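Local coordinates for carbohydrate binding protein, putative, cpb33A (Cellvibrio japonicus, PDB 5FJQ), which probably cleaves chitin oxidatively as a copper-dependent lytic polysaccharide monooxygenase, represented here by its monooxygenase domain, at residues A[116-129]-A[142-156]. Numbering follows the deposited sequence.
Sequences HSQPLRWSDLQLIH and HNVILPYRTGRHIIY
Ile-128 and His-129 meet Val-144 across the edges of the two sheets of this lytic polysaccharide monooxygenase domain, where strands 126-129 and 142-146 approach to 6.3 Å between axes, their directions 132° apart. No direct backbone bond links them; water bridges Ile-128 O to Ile-145 N, and another joins that oxygen to Ile-145 O. A classic beta bulge, in which Ile-128 and His-129 both face Tyr-107 on strand 102-109, lets these consecutive side chains turn toward the other sheet. Ile-128 places CG1 between its backbone N and carbonyl carbon (chi1 61°), and its branching lets CD1 reach Val-144 CG1 at 3.6 Å while CG2 meets the Pro-147 ring. The imidazole of His-129 lies with one face against Val-144 CG2, while its ND1 edge shares the first water.

Farther along, Gln-126, its chain extended, carries a neutral acceptor to Arg-149: OE1 meets the guanidinium at its edge, nearly in the plane, taking a 2.7 Å bond from NH2. A water bridges OE1 and NH1, and Arg-149 NE binds Thr-110 O, so several bonds fix this buried group's rotation.

Strand 152-156 offers a mostly apolar flank. Tyr-156 forms an offset edge-to-face (T-shaped) pair with the six-membered ring of Trp-122, planes at 77°, and Leu-125 CD1 sits 3.5 Å from Tyr-156 CD2; both aromatics anchor their polar ends elsewhere, Tyr-156 OH on Leu-62 O and Trp-122 NE1 on Ile-57 O. Leu-120 CD2 packs on Ile-154 CG2. At the far end, the His-116 ring brings NE2 almost straight to Arg-152 O, from above the carbonyl plane, giving that backbone oxygen a donor.

Two apolar patches thus flank the Gln-126 to Arg-149 bond, while His-116 ties the loop's far end to strand 152-156.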
ATOM      1  N   HIS A 116       6.668   1.555 -14.539  1.00 25.72           N
ATOM      2  CA  HIS A 116       7.570   1.450 -13.378  1.00 27.24           C
ATOM      3  C   HIS A 116       8.824   2.257 -13.502  1.00 28.63           C
ATOM      4  O   HIS A 116       9.847   1.890 -12.918  1.00 28.93           O
ATOM      5  CB  HIS A 116       7.926  -0.043 -13.145  1.00 25.26           C
ATOM      6  CG  HIS A 116       6.727  -0.850 -12.863  1.00 23.78           C
ATOM      7  ND1 HIS A 116       6.147  -0.872 -11.612  1.00 22.82           N
ATOM      8  CD2 HIS A 116       5.901  -1.529 -13.690  1.00 23.99           C
ATOM      9  CE1 HIS A 116       5.042  -1.591 -11.674  1.00 28.45           C
ATOM     10  NE2 HIS A 116       4.877  -2.009 -12.921  1.00 25.05           N
ATOM     11  N   SER A 117       8.754   3.350 -14.267  1.00 30.37           N
ATOM     12  CA  SER A 117       9.937   4.113 -14.561  1.00 29.83           C
ATOM     13  C   SER A 117      10.082   5.337 -13.659  1.00 27.80           C
ATOM     14  O   SER A 117      11.183   5.810 -13.456  1.00 26.12           O
ATOM     15  CB  SER A 117       9.951   4.511 -16.039  1.00 32.44           C
ATOM     16  OG  SER A 117       8.776   5.218 -16.353  1.00 31.94           O
ATOM     17  N   GLN A 118       8.964   5.820 -13.113  1.00 24.48           N
ATOM     18  CA  GLN A 118       8.950   6.930 -12.162  1.00 25.74           C
ATOM     19  C   GLN A 118       8.310   6.459 -10.862  1.00 21.62           C
ATOM     20  O   GLN A 118       7.409   5.615 -10.895  1.00 21.23           O
ATOM     21  CB  GLN A 118       8.062   8.081 -12.682  1.00 26.85           C
ATOM     22  CG  GLN A 118       8.294   8.500 -14.111  1.00 37.37           C
ATOM     23  CD  GLN A 118       9.762   8.718 -14.395  1.00 43.48           C
ATOM     24  OE1 GLN A 118      10.490   9.280 -13.571  1.00 51.06           O
ATOM     25  NE2 GLN A 118      10.215   8.261 -15.562  1.00 51.36           N
ATOM     26  N   PRO A 119       8.704   7.048  -9.727  1.00 20.84           N
ATOM     27  CA  PRO A 119       7.878   6.870  -8.522  1.00 20.21           C
ATOM     28  C   PRO A 119       6.395   7.210  -8.697  1.00 22.07           C
ATOM     29  O   PRO A 119       5.958   7.976  -9.587  1.00 22.32           O
ATOM     30  CB  PRO A 119       8.594   7.704  -7.456  1.00 19.77           C
ATOM     31  CG  PRO A 119      10.025   7.575  -7.892  1.00 23.08           C
ATOM     32  CD  PRO A 119      10.010   7.644  -9.394  1.00 21.07           C
ATOM     33  N   LEU A 120       5.637   6.556  -7.851  1.00 22.45           N
ATOM     34  CA  LEU A 120       4.180   6.470  -7.959  1.00 23.24           C
ATOM     35  C   LEU A 120       3.620   7.868  -7.645  1.00 22.89           C
ATOM     36  O   LEU A 120       4.076   8.504  -6.697  1.00 22.67           O
ATOM     37  CB  LEU A 120       3.689   5.437  -6.913  1.00 20.39           C
ATOM     38  CG  LEU A 120       2.161   5.196  -6.910  1.00 21.36           C
ATOM     39  CD1 LEU A 120       1.791   4.665  -8.276  1.00 18.76           C
ATOM     40  CD2 LEU A 120       1.783   4.235  -5.808  1.00 20.00           C
ATOM     41  N   ARG A 121       2.707   8.358  -8.479  1.00 20.39           N
ATOM     42  CA  ARG A 121       2.066   9.638  -8.302  1.00 20.68           C
ATOM     43  C   ARG A 121       0.572   9.437  -8.080  1.00 19.56           C
ATOM     44  O   ARG A 121       0.001   8.449  -8.499  1.00 17.57           O
ATOM     45  CB  ARG A 121       2.265  10.541  -9.548  1.00 21.84           C
ATOM     46  CG  ARG A 121       3.719  10.843  -9.901  1.00 26.42           C
ATOM     47  CD  ARG A 121       3.823  11.249 -11.357  1.00 29.14           C
ATOM     48  NE  ARG A 121       4.057  10.040 -12.172  1.00 36.24           N
ATOM     49  CZ  ARG A 121       3.788   9.926 -13.473  1.00 39.31           C
ATOM     50  NH1 ARG A 121       3.266  10.960 -14.136  1.00 43.84           N
ATOM     51  NH2 ARG A 121       4.035   8.781 -14.115  1.00 40.35           N
ATOM     52  N   TRP A 122      -0.050  10.400  -7.410  1.00 19.64           N
ATOM     53  CA  TRP A 122      -1.484  10.389  -7.286  1.00 19.00           C
ATOM     54  C   TRP A 122      -2.212  10.255  -8.638  1.00 19.62           C
ATOM     55  O   TRP A 122      -3.220   9.583  -8.717  1.00 18.58           O
ATOM     56  CB  TRP A 122      -1.941  11.620  -6.558  1.00 19.13           C
ATOM     57  CG  TRP A 122      -1.579  11.572  -5.120  1.00 20.75           C
ATOM     58  CD1 TRP A 122      -0.596  12.291  -4.495  1.00 18.92           C
ATOM     59  CD2 TRP A 122      -2.164  10.726  -4.133  1.00 20.06           C
ATOM     60  NE1 TRP A 122      -0.574  11.982  -3.168  1.00 20.91           N
ATOM     61  CE2 TRP A 122      -1.514  11.007  -2.914  1.00 21.51           C
ATOM     62  CE3 TRP A 122      -3.217   9.804  -4.147  1.00 21.82           C
ATOM     63  CZ2 TRP A 122      -1.857  10.362  -1.699  1.00 21.13           C
ATOM     64  CZ3 TRP A 122      -3.566   9.145  -2.928  1.00 22.32           C
ATOM     65  CH2 TRP A 122      -2.880   9.430  -1.735  1.00 23.94           C
ATOM     66  N   SER A 123      -1.744  10.986  -9.660  1.00 20.46           N
ATOM     67  CA  SER A 123      -2.362  10.967 -10.975  1.00 23.43           C
ATOM     68  C   SER A 123      -2.279   9.550 -11.654  1.00 21.45           C
ATOM     69  O   SER A 123      -2.964   9.296 -12.626  1.00 21.75           O
ATOM     70  CB  SER A 123      -1.726  12.057 -11.852  1.00 21.58           C
ATOM     71  OG  SER A 123      -0.342  11.787 -12.051  1.00 24.78           O
ATOM     72  N   ASP A 124      -1.457   8.650 -11.112  1.00 21.53           N
ATOM     73  CA  ASP A 124      -1.299   7.279 -11.648  1.00 21.41           C
ATOM     74  C   ASP A 124      -2.394   6.260 -11.219  1.00 22.34           C
ATOM     75  O   ASP A 124      -2.374   5.115 -11.682  1.00 20.37           O
ATOM     76  CB  ASP A 124       0.027   6.659 -11.209  1.00 20.73           C
ATOM     77  CG  ASP A 124       1.249   7.223 -11.915  1.00 20.03           C
ATOM     78  OD1 ASP A 124       1.201   7.566 -13.105  1.00 18.65           O
ATOM     79  OD2 ASP A 124       2.329   7.291 -11.293  1.00 18.51           O
ATOM     80  N   LEU A 125      -3.320   6.671 -10.341  1.00 20.53           N
ATOM     81  CA  LEU A 125      -4.179   5.770  -9.617  1.00 20.84           C
ATOM     82  C   LEU A 125      -5.610   5.956 -10.075  1.00 20.49           C
ATOM     83  O   LEU A 125      -6.091   7.049 -10.282  1.00 18.43           O
ATOM     84  CB  LEU A 125      -4.124   6.038  -8.128  1.00 20.94           C
ATOM     85  CG  LEU A 125      -2.787   5.694  -7.510  1.00 22.52           C
ATOM     86  CD1 LEU A 125      -3.009   5.999  -6.048  1.00 23.35           C
ATOM     87  CD2 LEU A 125      -2.507   4.191  -7.788  1.00 20.22           C
ATOM     88  N   GLN A 126      -6.237   4.847 -10.330  1.00 18.50           N
ATOM     89  CA  GLN A 126      -7.666   4.797 -10.656  1.00 19.17           C
ATOM     90  C   GLN A 126      -8.326   4.121  -9.472  1.00 17.53           C
ATOM     91  O   GLN A 126      -7.865   3.028  -9.077  1.00 17.30           O
ATOM     92  CB  GLN A 126      -7.776   3.911 -11.886  1.00 22.67           C
ATOM     93  CG  GLN A 126      -9.122   3.312 -12.171  1.00 30.92           C
ATOM     94  CD  GLN A 126      -9.142   2.857 -13.594  1.00 37.77           C
ATOM     95  OE1 GLN A 126      -8.679   1.752 -13.933  1.00 40.64           O
ATOM     96  NE2 GLN A 126      -9.616   3.739 -14.463  1.00 38.81           N
ATOM     97  N   LEU A 127      -9.416   4.680  -8.936  1.00 16.70           N
ATOM     98  CA  LEU A 127     -10.206   3.939  -7.913  1.00 15.59           C
ATOM     99  C   LEU A 127     -10.808   2.583  -8.347  1.00 16.64           C
ATOM    100  O   LEU A 127     -11.605   2.482  -9.299  1.00 16.57           O
ATOM    101  CB  LEU A 127     -11.364   4.778  -7.389  1.00 14.20           C
ATOM    102  CG  LEU A 127     -12.097   4.266  -6.148  1.00 13.62           C
ATOM    103  CD1 LEU A 127     -11.215   4.332  -4.868  1.00 14.76           C
ATOM    104  CD2 LEU A 127     -13.371   5.075  -5.951  1.00 14.46           C
ATOM    105  N   ILE A 128     -10.498   1.520  -7.597  1.00 16.31           N
ATOM    106  CA  ILE A 128     -11.036   0.270  -7.988  1.00 18.11           C
ATOM    107  C   ILE A 128     -11.938  -0.377  -6.907  1.00 17.82           C
ATOM    108  O   ILE A 128     -12.698  -1.313  -7.213  1.00 17.49           O
ATOM    109  CB  ILE A 128     -10.006  -0.669  -8.664  1.00 18.05           C
ATOM    110  CG1 ILE A 128      -8.811  -1.037  -7.742  1.00 17.75           C
ATOM    111  CG2 ILE A 128      -9.655  -0.117 -10.079  1.00 17.28           C
ATOM    112  CD1 ILE A 128      -8.160  -2.378  -8.102  1.00 18.64           C
ATOM    113  N   HIS A 129     -11.869   0.169  -5.688  1.00 16.80           N
ATOM    114  CA  HIS A 129     -12.682  -0.342  -4.603  1.00 18.21           C
ATOM    115  C   HIS A 129     -12.840   0.660  -3.465  1.00 17.16           C
ATOM    116  O   HIS A 129     -11.860   1.350  -3.050  1.00 14.96           O
ATOM    117  CB  HIS A 129     -12.096  -1.688  -4.058  1.00 18.16           C
ATOM    118  CG  HIS A 129     -12.970  -2.365  -3.050  1.00 21.06           C
ATOM    119  ND1 HIS A 129     -14.029  -3.177  -3.420  1.00 22.00           N
ATOM    120  CD2 HIS A 129     -12.984  -2.326  -1.689  1.00 20.67           C
ATOM    121  CE1 HIS A 129     -14.631  -3.630  -2.335  1.00 24.05           C
ATOM    122  NE2 HIS A 129     -14.016  -3.139  -1.274  1.00 22.32           N
ATOM    123  N   HIS A 142     -11.431  -7.171   1.951  1.00 18.90           N
ATOM    124  CA  HIS A 142     -12.092  -6.499   0.859  1.00 15.84           C
ATOM    125  C   HIS A 142     -11.905  -7.352  -0.394  1.00 16.44           C
ATOM    126  O   HIS A 142     -10.811  -7.650  -0.794  1.00 13.86           O
ATOM    127  CB  HIS A 142     -11.475  -5.109   0.750  1.00 14.41           C
ATOM    128  CG  HIS A 142     -11.425  -4.404   2.065  1.00 13.19           C
ATOM    129  ND1 HIS A 142     -10.239  -4.090   2.702  1.00 13.51           N
ATOM    130  CD2 HIS A 142     -12.414  -4.002   2.892  1.00 12.51           C
ATOM    131  CE1 HIS A 142     -10.505  -3.520   3.865  1.00 12.97           C
ATOM    132  NE2 HIS A 142     -11.816  -3.422   3.991  1.00 12.98           N
ATOM    133  N   ASN A 143     -13.017  -7.812  -0.971  1.00 18.11           N
ATOM    134  CA  ASN A 143     -12.925  -8.507  -2.209  1.00 19.75           C
ATOM    135  C   ASN A 143     -12.920  -7.576  -3.412  1.00 21.44           C
ATOM    136  O   ASN A 143     -14.006  -7.282  -3.924  1.00 22.08           O
ATOM    137  CB  ASN A 143     -14.164  -9.330  -2.364  1.00 25.61           C
ATOM    138  CG  ASN A 143     -13.883 -10.801  -2.262  1.00 33.33           C
ATOM    139  OD1 ASN A 143     -13.302 -11.271  -1.251  1.00 36.69           O
ATOM    140  ND2 ASN A 143     -14.287 -11.550  -3.304  1.00 32.97           N
ATOM    141  N   VAL A 144     -11.744  -7.218  -3.902  1.00 17.65           N
ATOM    142  CA  VAL A 144     -11.557  -6.052  -4.809  1.00 17.31           C
ATOM    143  C   VAL A 144     -11.737  -6.632  -6.162  1.00 18.50           C
ATOM    144  O   VAL A 144     -11.254  -7.763  -6.400  1.00 17.28           O
ATOM    145  CB  VAL A 144     -10.118  -5.495  -4.673  1.00 16.45           C
ATOM    146  CG1 VAL A 144      -9.831  -4.349  -5.658  1.00 16.96           C
ATOM    147  CG2 VAL A 144      -9.910  -5.045  -3.243  1.00 15.80           C
ATOM    148  N   ILE A 145     -12.495  -5.969  -7.046  1.00 17.29           N
ATOM    149  CA  ILE A 145     -12.584  -6.523  -8.379  1.00 19.43           C
ATOM    150  C   ILE A 145     -11.442  -5.919  -9.231  1.00 19.40           C
ATOM    151  O   ILE A 145     -11.416  -4.697  -9.511  1.00 18.85           O
ATOM    152  CB  ILE A 145     -14.003  -6.385  -9.034  1.00 20.57           C
ATOM    153  CG1 ILE A 145     -15.150  -6.922  -8.151  1.00 19.97           C
ATOM    154  CG2 ILE A 145     -14.035  -6.880 -10.480  1.00 22.24           C
ATOM    155  CD1 ILE A 145     -14.952  -8.265  -7.453  1.00 19.64           C
ATOM    156  N   LEU A 146     -10.480  -6.750  -9.626  1.00 17.45           N
ATOM    157  CA  LEU A 146      -9.336  -6.277 -10.438  1.00 16.35           C
ATOM    158  C   LEU A 146      -9.798  -6.091 -11.863  1.00 15.81           C
ATOM    159  O   LEU A 146     -10.448  -7.013 -12.444  1.00 15.66           O
ATOM    160  CB  LEU A 146      -8.167  -7.252 -10.373  1.00 17.61           C
ATOM    161  CG  LEU A 146      -7.709  -7.499  -8.943  1.00 16.68           C
ATOM    162  CD1 LEU A 146      -6.886  -8.800  -8.872  1.00 18.10           C
ATOM    163  CD2 LEU A 146      -6.975  -6.312  -8.339  1.00 14.48           C
ATOM    164  N   PRO A 147      -9.522  -4.898 -12.435  1.00 16.19           N
ATOM    165  CA  PRO A 147      -9.921  -4.670 -13.816  1.00 17.81           C
ATOM    166  C   PRO A 147      -9.015  -5.432 -14.786  1.00 20.18           C
ATOM    167  O   PRO A 147      -7.967  -5.961 -14.375  1.00 19.63           O
ATOM    168  CB  PRO A 147      -9.741  -3.149 -13.983  1.00 16.62           C
ATOM    169  CG  PRO A 147      -8.561  -2.815 -13.085  1.00 14.87           C
ATOM    170  CD  PRO A 147      -8.701  -3.776 -11.894  1.00 15.40           C
ATOM    171  N   TYR A 148      -9.387  -5.505 -16.065  1.00 23.10           N
ATOM    172  CA  TYR A 148      -8.449  -6.080 -17.046  1.00 21.96           C
ATOM    173  C   TYR A 148      -7.105  -5.340 -17.049  1.00 20.94           C
ATOM    174  O   TYR A 148      -7.056  -4.145 -17.313  1.00 19.39           O
ATOM    175  CB  TYR A 148      -9.043  -6.086 -18.462  1.00 22.59           C
ATOM    176  CG  TYR A 148      -8.143  -6.750 -19.447  1.00 21.93           C
ATOM    177  CD1 TYR A 148      -8.074  -8.146 -19.511  1.00 22.80           C
ATOM    178  CD2 TYR A 148      -7.320  -5.996 -20.286  1.00 22.08           C
ATOM    179  CE1 TYR A 148      -7.232  -8.794 -20.420  1.00 24.03           C
ATOM    180  CE2 TYR A 148      -6.470  -6.626 -21.203  1.00 23.16           C
ATOM    181  CZ  TYR A 148      -6.426  -8.023 -21.260  1.00 24.21           C
ATOM    182  OH  TYR A 148      -5.571  -8.663 -22.160  1.00 23.15           O
ATOM    183  N   ARG A 149      -6.018  -6.087 -16.832  1.00 20.59           N
ATOM    184  CA  ARG A 149      -4.666  -5.582 -16.962  1.00 19.60           C
ATOM    185  C   ARG A 149      -3.795  -6.729 -17.483  1.00 19.99           C
ATOM    186  O   ARG A 149      -4.216  -7.891 -17.446  1.00 25.88           O
ATOM    187  CB  ARG A 149      -4.105  -5.097 -15.592  1.00 18.24           C
ATOM    188  CG  ARG A 149      -4.718  -3.836 -14.931  1.00 18.47           C
ATOM    189  CD  ARG A 149      -4.584  -2.590 -15.794  1.00 18.21           C
ATOM    190  NE  ARG A 149      -4.967  -1.361 -15.095  1.00 20.53           N
ATOM    191  CZ  ARG A 149      -6.179  -0.806 -15.168  1.00 20.57           C
ATOM    192  NH1 ARG A 149      -7.121  -1.391 -15.896  1.00 19.36           N
ATOM    193  NH2 ARG A 149      -6.456   0.297 -14.501  1.00 19.09           N
ATOM    194  N   THR A 150      -2.617  -6.407 -18.017  1.00 20.40           N
ATOM    195  CA  THR A 150      -1.540  -7.388 -18.184  1.00 18.95           C
ATOM    196  C   THR A 150      -0.330  -6.705 -17.536  1.00 18.17           C
ATOM    197  O   THR A 150      -0.342  -5.488 -17.387  1.00 20.09           O
ATOM    198  CB  THR A 150      -1.193  -7.653 -19.671  1.00 18.70           C
ATOM    199  OG1 THR A 150      -0.824  -6.405 -20.263  1.00 19.31           O
ATOM    200  CG2 THR A 150      -2.392  -8.147 -20.450  1.00 17.56           C
ATOM    201  N   GLY A 151       0.699  -7.457 -17.183  1.00 19.17           N
ATOM    202  CA  GLY A 151       1.929  -6.797 -16.765  1.00 18.22           C
ATOM    203  C   GLY A 151       1.861  -6.618 -15.290  1.00 17.96           C
ATOM    204  O   GLY A 151       0.905  -7.039 -14.631  1.00 20.28           O
ATOM    205  N   ARG A 152       2.889  -5.974 -14.765  1.00 18.58           N
ATOM    206  CA  ARG A 152       3.021  -5.745 -13.369  1.00 17.58           C
ATOM    207  C   ARG A 152       2.353  -4.439 -13.023  1.00 18.97           C
ATOM    208  O   ARG A 152       2.440  -3.470 -13.768  1.00 18.61           O
ATOM    209  CB  ARG A 152       4.528  -5.622 -13.100  1.00 18.91           C
ATOM    210  CG  ARG A 152       5.136  -6.978 -12.903  1.00 17.43           C
ATOM    211  CD  ARG A 152       6.635  -6.843 -12.783  1.00 18.82           C
ATOM    212  NE  ARG A 152       7.002  -8.064 -12.100  1.00 21.09           N
ATOM    213  CZ  ARG A 152       7.368  -8.090 -10.836  1.00 21.96           C
ATOM    214  NH1 ARG A 152       7.498  -6.917 -10.191  1.00 19.68           N
ATOM    215  NH2 ARG A 152       7.660  -9.264 -10.255  1.00 20.61           N
ATOM    216  N   HIS A 153       1.667  -4.411 -11.896  1.00 18.65           N
ATOM    217  CA  HIS A 153       0.927  -3.255 -11.512  1.00 17.60           C
ATOM    218  C   HIS A 153       1.123  -2.947 -10.046  1.00 18.89           C
ATOM    219  O   HIS A 153       1.566  -3.796  -9.276  1.00 17.33           O
ATOM    220  CB  HIS A 153      -0.556  -3.426 -11.926  1.00 17.37           C
ATOM    221  CG  HIS A 153      -0.733  -3.209 -13.394  1.00 19.17           C
ATOM    222  ND1 HIS A 153      -0.804  -1.935 -13.933  1.00 18.06           N
ATOM    223  CD2 HIS A 153      -0.673  -4.062 -14.443  1.00 19.07           C
ATOM    224  CE1 HIS A 153      -0.827  -2.026 -15.253  1.00 20.14           C
ATOM    225  NE2 HIS A 153      -0.781  -3.303 -15.588  1.00 18.96           N
ATOM    226  N   ILE A 154       0.832  -1.694  -9.685  1.00 17.44           N
ATOM    227  CA  ILE A 154       0.824  -1.320  -8.309  1.00 17.91           C
ATOM    228  C   ILE A 154      -0.605  -1.086  -7.904  1.00 18.64           C
ATOM    229  O   ILE A 154      -1.395  -0.358  -8.589  1.00 18.09           O
ATOM    230  CB  ILE A 154       1.688  -0.067  -8.019  1.00 17.35           C
ATOM    231  CG1 ILE A 154       3.125  -0.285  -8.496  1.00 17.52           C
ATOM    232  CG2 ILE A 154       1.654   0.306  -6.530  1.00 18.74           C
ATOM    233  CD1 ILE A 154       3.978   0.978  -8.295  1.00 16.91           C
ATOM    234  N   ILE A 155      -0.914  -1.685  -6.761  1.00 17.77           N
ATOM    235  CA  ILE A 155      -2.153  -1.384  -6.075  1.00 20.36           C
ATOM    236  C   ILE A 155      -1.845  -0.535  -4.838  1.00 22.29           C
ATOM    237  O   ILE A 155      -0.894  -0.824  -4.086  1.00 20.51           O
ATOM    238  CB  ILE A 155      -2.943  -2.636  -5.697  1.00 19.12           C
ATOM    239  CG1 ILE A 155      -3.536  -3.252  -6.992  1.00 20.44           C
ATOM    240  CG2 ILE A 155      -4.022  -2.263  -4.660  1.00 20.73           C
ATOM    241  CD1 ILE A 155      -3.920  -4.672  -6.835  1.00 21.99           C
ATOM    242  N   TYR A 156      -2.648   0.513  -4.655  1.00 19.81           N
ATOM    243  CA  TYR A 156      -2.536   1.360  -3.498  1.00 18.33           C
ATOM    244  C   TYR A 156      -3.809   1.202  -2.694  1.00 18.58           C
ATOM    245  O   TYR A 156      -4.876   1.579  -3.169  1.00 19.18           O
ATOM    246  CB  TYR A 156      -2.393   2.802  -3.984  1.00 18.33           C
ATOM    247  CG  TYR A 156      -1.783   3.734  -2.983  1.00 16.96           C
ATOM    248  CD1 TYR A 156      -0.636   3.381  -2.275  1.00 17.73           C
ATOM    249  CD2 TYR A 156      -2.370   5.013  -2.728  1.00 17.35           C
ATOM    250  CE1 TYR A 156      -0.083   4.274  -1.344  1.00 18.96           C
ATOM    251  CE2 TYR A 156      -1.808   5.923  -1.811  1.00 16.90           C
ATOM    252  CZ  TYR A 156      -0.660   5.563  -1.134  1.00 18.02           C
ATOM    253  OH  TYR A 156      -0.151   6.489  -0.223  1.00 18.93           O
TER
HETATM  254  O   HOH W   1      -9.626  -0.183 -15.917  1.00 23.05           O
HETATM  255  O   HOH W   2     -14.010  -3.539  -6.235  1.00 22.17           O
HETATM  256  O   HOH W   3     -13.292  -2.404  -9.618  1.00 25.64           O